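Local coordinates for phosphoenolpyruvate--protein phosphotransferase (Escherichia coli, PDB 5T12) that probably transfers the phosphoryl group of phosphoenolpyruvate to the carrier protein NPr in the nitrogen-metabolic phosphotransferase system, at residues Arg40-Gly45 / Gly96-Trp101. The protein carries 1 engineered substitution. Sequence-based numbering, arbitrary orientation.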
ATOM      1  N   ARG A  40      22.152  -6.419  10.501  1.00 50.27           N
ATOM      2  CA  ARG A  40      22.679  -5.706   9.344  1.00 51.24           C
ATOM      3  C   ARG A  40      22.422  -6.483   8.058  1.00 53.31           C
ATOM      4  O   ARG A  40      22.155  -5.888   7.007  1.00 43.44           O
ATOM      5  CB  ARG A  40      24.173  -5.437   9.522  1.00 51.39           C
ATOM      6  CG  ARG A  40      24.488  -4.321  10.503  1.00 55.85           C
ATOM      7  CD  ARG A  40      25.970  -3.976  10.486  1.00 49.39           C
ATOM      8  NE  ARG A  40      26.787  -5.015  11.105  1.00 68.67           N
ATOM      9  CZ  ARG A  40      27.190  -4.990  12.371  1.00 72.44           C
ATOM     10  NH1 ARG A  40      26.854  -3.975  13.156  1.00 61.40           N
ATOM     11  NH2 ARG A  40      27.931  -5.977  12.854  1.00 59.13           N
ATOM     12  N   GLU A  41      22.496  -7.815   8.122  1.00 51.50           N
ATOM     13  CA  GLU A  41      22.218  -8.626   6.942  1.00 60.57           C
ATOM     14  C   GLU A  41      20.740  -8.583   6.577  1.00 49.92           C
ATOM     15  O   GLU A  41      20.386  -8.614   5.393  1.00 44.09           O
ATOM     16  CB  GLU A  41      22.680 -10.065   7.172  1.00 60.09           C
ATOM     17  CG  GLU A  41      24.193 -10.230   7.193  1.00 89.03           C
ATOM     18  CD  GLU A  41      24.631 -11.623   7.605  1.00102.64           C
ATOM     19  OE1 GLU A  41      23.759 -12.447   7.950  1.00 78.62           O
ATOM     20  OE2 GLU A  41      25.850 -11.893   7.582  1.00 95.59           O
ATOM     21  N   ARG A  42      19.862  -8.512   7.580  1.00 56.95           N
ATOM     22  CA  ARG A  42      18.436  -8.378   7.303  1.00 49.13           C
ATOM     23  C   ARG A  42      18.111  -7.029   6.677  1.00 43.88           C
ATOM     24  O   ARG A  42      17.176  -6.928   5.874  1.00 46.71           O
ATOM     25  CB  ARG A  42      17.627  -8.563   8.587  1.00 50.29           C
ATOM     26  CG  ARG A  42      17.753  -9.929   9.235  1.00 51.05           C
ATOM     27  CD  ARG A  42      16.973  -9.957  10.536  1.00 45.63           C
ATOM     28  NE  ARG A  42      15.573  -9.598  10.331  1.00 40.41           N
ATOM     29  CZ  ARG A  42      14.821  -8.978  11.234  1.00 55.49           C
ATOM     30  NH1 ARG A  42      15.339  -8.636  12.406  1.00 61.16           N
ATOM     31  NH2 ARG A  42      13.555  -8.691  10.963  1.00 52.84           N
ATOM     32  N   LEU A  43      18.865  -5.986   7.032  1.00 51.13           N
ATOM     33  CA  LEU A  43      18.609  -4.658   6.489  1.00 45.92           C
ATOM     34  C   LEU A  43      19.070  -4.541   5.042  1.00 41.98           C
ATOM     35  O   LEU A  43      18.362  -3.967   4.208  1.00 42.65           O
ATOM     36  CB  LEU A  43      19.289  -3.598   7.356  1.00 33.22           C
ATOM     37  CG  LEU A  43      18.472  -3.127   8.558  1.00 39.83           C
ATOM     38  CD1 LEU A  43      19.347  -2.383   9.546  1.00 51.47           C
ATOM     39  CD2 LEU A  43      17.326  -2.245   8.096  1.00 45.98           C
ATOM     40  N   THR A  44      20.253  -5.075   4.726  1.00 45.24           N
ATOM     41  CA  THR A  44      20.727  -5.038   3.346  1.00 48.61           C
ATOM     42  C   THR A  44      19.830  -5.856   2.426  1.00 44.77           C
ATOM     43  O   THR A  44      19.709  -5.543   1.236  1.00 48.09           O
ATOM     44  CB  THR A  44      22.168  -5.542   3.263  1.00 49.53           C
ATOM     45  OG1 THR A  44      22.259  -6.839   3.865  1.00 75.68           O
ATOM     46  CG2 THR A  44      23.110  -4.588   3.982  1.00 52.41           C
ATOM     47  N   GLY A  45      19.192  -6.902   2.955  1.00 36.83           N
ATOM     48  CA  GLY A  45      18.251  -7.660   2.152  1.00 35.93           C
ATOM     49  C   GLY A  45      16.988  -6.877   1.846  1.00 43.29           C
ATOM     50  O   GLY A  45      16.480  -6.914   0.722  1.00 46.97           O
ATOM     51  N   GLY A  96      22.572  -1.363  19.301  1.00 57.93           N
ATOM     52  CA  GLY A  96      21.882  -2.515  19.845  1.00 57.04           C
ATOM     53  C   GLY A  96      20.400  -2.528  19.532  1.00 57.48           C
ATOM     54  O   GLY A  96      19.583  -2.864  20.394  1.00 73.55           O
ATOM     55  N   SER A  97      20.040  -2.169  18.303  1.00 50.89           N
ATOM     56  CA  SER A  97      18.652  -2.115  17.872  1.00 52.49           C
ATOM     57  C   SER A  97      18.383  -3.167  16.804  1.00 44.03           C
ATOM     58  O   SER A  97      19.257  -3.501  15.998  1.00 30.96           O
ATOM     59  CB  SER A  97      18.294  -0.728  17.326  1.00 52.38           C
ATOM     60  OG  SER A  97      18.520   0.283  18.292  1.00 61.13           O
ATOM     61  N   VAL A  98      17.157  -3.688  16.810  1.00 50.77           N
ATOM     62  CA  VAL A  98      16.722  -4.609  15.769  1.00 51.64           C
ATOM     63  C   VAL A  98      16.418  -3.828  14.493  1.00 43.33           C
ATOM     64  O   VAL A  98      16.190  -2.616  14.514  1.00 37.70           O
ATOM     65  CB  VAL A  98      15.506  -5.427  16.247  1.00 43.33           C
ATOM     66  CG1 VAL A  98      15.200  -6.579  15.302  1.00 49.25           C
ATOM     67  CG2 VAL A  98      15.762  -5.964  17.640  1.00 64.54           C
ATOM     68  N   ALA A  99      16.439  -4.538  13.360  1.00 43.90           N
ATOM     69  CA  ALA A  99      16.292  -3.888  12.060  1.00 38.07           C
ATOM     70  C   ALA A  99      14.988  -3.104  11.964  1.00 36.56           C
ATOM     71  O   ALA A  99      14.942  -2.042  11.331  1.00 38.33           O
ATOM     72  CB  ALA A  99      16.374  -4.929  10.944  1.00 35.36           C
ATOM     73  N   GLU A 100      13.918  -3.607  12.585  1.00 37.46           N
ATOM     74  CA  GLU A 100      12.633  -2.917  12.511  1.00 31.36           C
ATOM     75  C   GLU A 100      12.683  -1.566  13.216  1.00 34.48           C
ATOM     76  O   GLU A 100      12.177  -0.568  12.690  1.00 28.16           O
ATOM     77  CB  GLU A 100      11.527  -3.792  13.104  1.00 32.90           C
ATOM     78  CG  GLU A 100      11.076  -4.936  12.204  1.00 36.76           C
ATOM     79  CD  GLU A 100      12.044  -6.104  12.198  1.00 54.48           C
ATOM     80  OE1 GLU A 100      13.021  -6.077  12.976  1.00 57.92           O
ATOM     81  OE2 GLU A 100      11.826  -7.055  11.419  1.00 72.84           O
ATOM     82  N   TRP A 101      13.283  -1.514  14.408  1.00 31.20           N
ATOM     83  CA  TRP A 101      13.395  -0.244  15.119  1.00 40.65           C
ATOM     84  C   TRP A 101      14.338   0.711  14.400  1.00 33.26           C
ATOM     85  O   TRP A 101      14.112   1.927  14.394  1.00 38.10           O
ATOM     86  CB  TRP A 101      13.865  -0.488  16.554  1.00 33.85           C
ATOM     87  CG  TRP A 101      14.097   0.768  17.338  1.00 48.46           C
ATOM     88  CD1 TRP A 101      15.302   1.334  17.640  1.00 45.42           C
ATOM     89  CD2 TRP A 101      13.099   1.616  17.919  1.00 42.09           C
ATOM     90  NE1 TRP A 101      15.115   2.479  18.376  1.00 35.58           N
ATOM     91  CE2 TRP A 101      13.771   2.674  18.560  1.00 29.39           C
ATOM     92  CE3 TRP A 101      11.701   1.582  17.959  1.00 48.89           C
ATOM     93  CZ2 TRP A 101      13.096   3.688  19.234  1.00 36.34           C
ATOM     94  CZ3 TRP A 101      11.033   2.587  18.630  1.00 39.98           C
ATOM     95  CH2 TRP A 101      11.731   3.628  19.258  1.00 41.02           C
TER
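R42 and E100 join helix 36-61 to the first turn of helix 99-115 by a salt bridge, the two side chains crossing at about a right angle. Opposite charges on long, flexible chains suit both places, since each can reach past the helix backbones to meet the other. The arginine runs extended as far as CD and then bends at chi3, which swings NE out of the extended line. The glutamate is bent too: chi2 of 77° folds CD back, and the carboxylate comes to the guanidinium at its edge. R42 NH2 donates to E100 OE2 at a modelled 2.4 Å, so short that the exact spacing is doubtful, and the N-H...O angle of 129° is far from straight. E100 OE1 lies farther off, 3.3 Å from R42 NH2, and the two planes are 35° apart, so the pair falls short of a flat two-pronged bridge.

V98 CG1 abuts R42 NH1 (3.6 Å) in the plane of the guanidinium, and A99 CB covers one face near its border. A99 also meets L43, a branched apolar side chain that spreads over the methyl: L43 CG is 3.7 Å from A99 CB. A methyl suits this place, because the CA atoms of L43 and A99 are just 6.1 Å apart and a small side chain lets the backbones come close.

E39 accepts from both R42 NH1 and A99 N, tying the arginine to the start of the helix for which V98 is the N-cap. An alanine in place of R42 would probably leave E100 without its charged mate and E39 with one partner fewer.

One apolar pair and one salt bridge thus join two helices of the all-helical subdomain of the Enzyme I N-terminal domain, which in relatives docks the phosphocarrier protein.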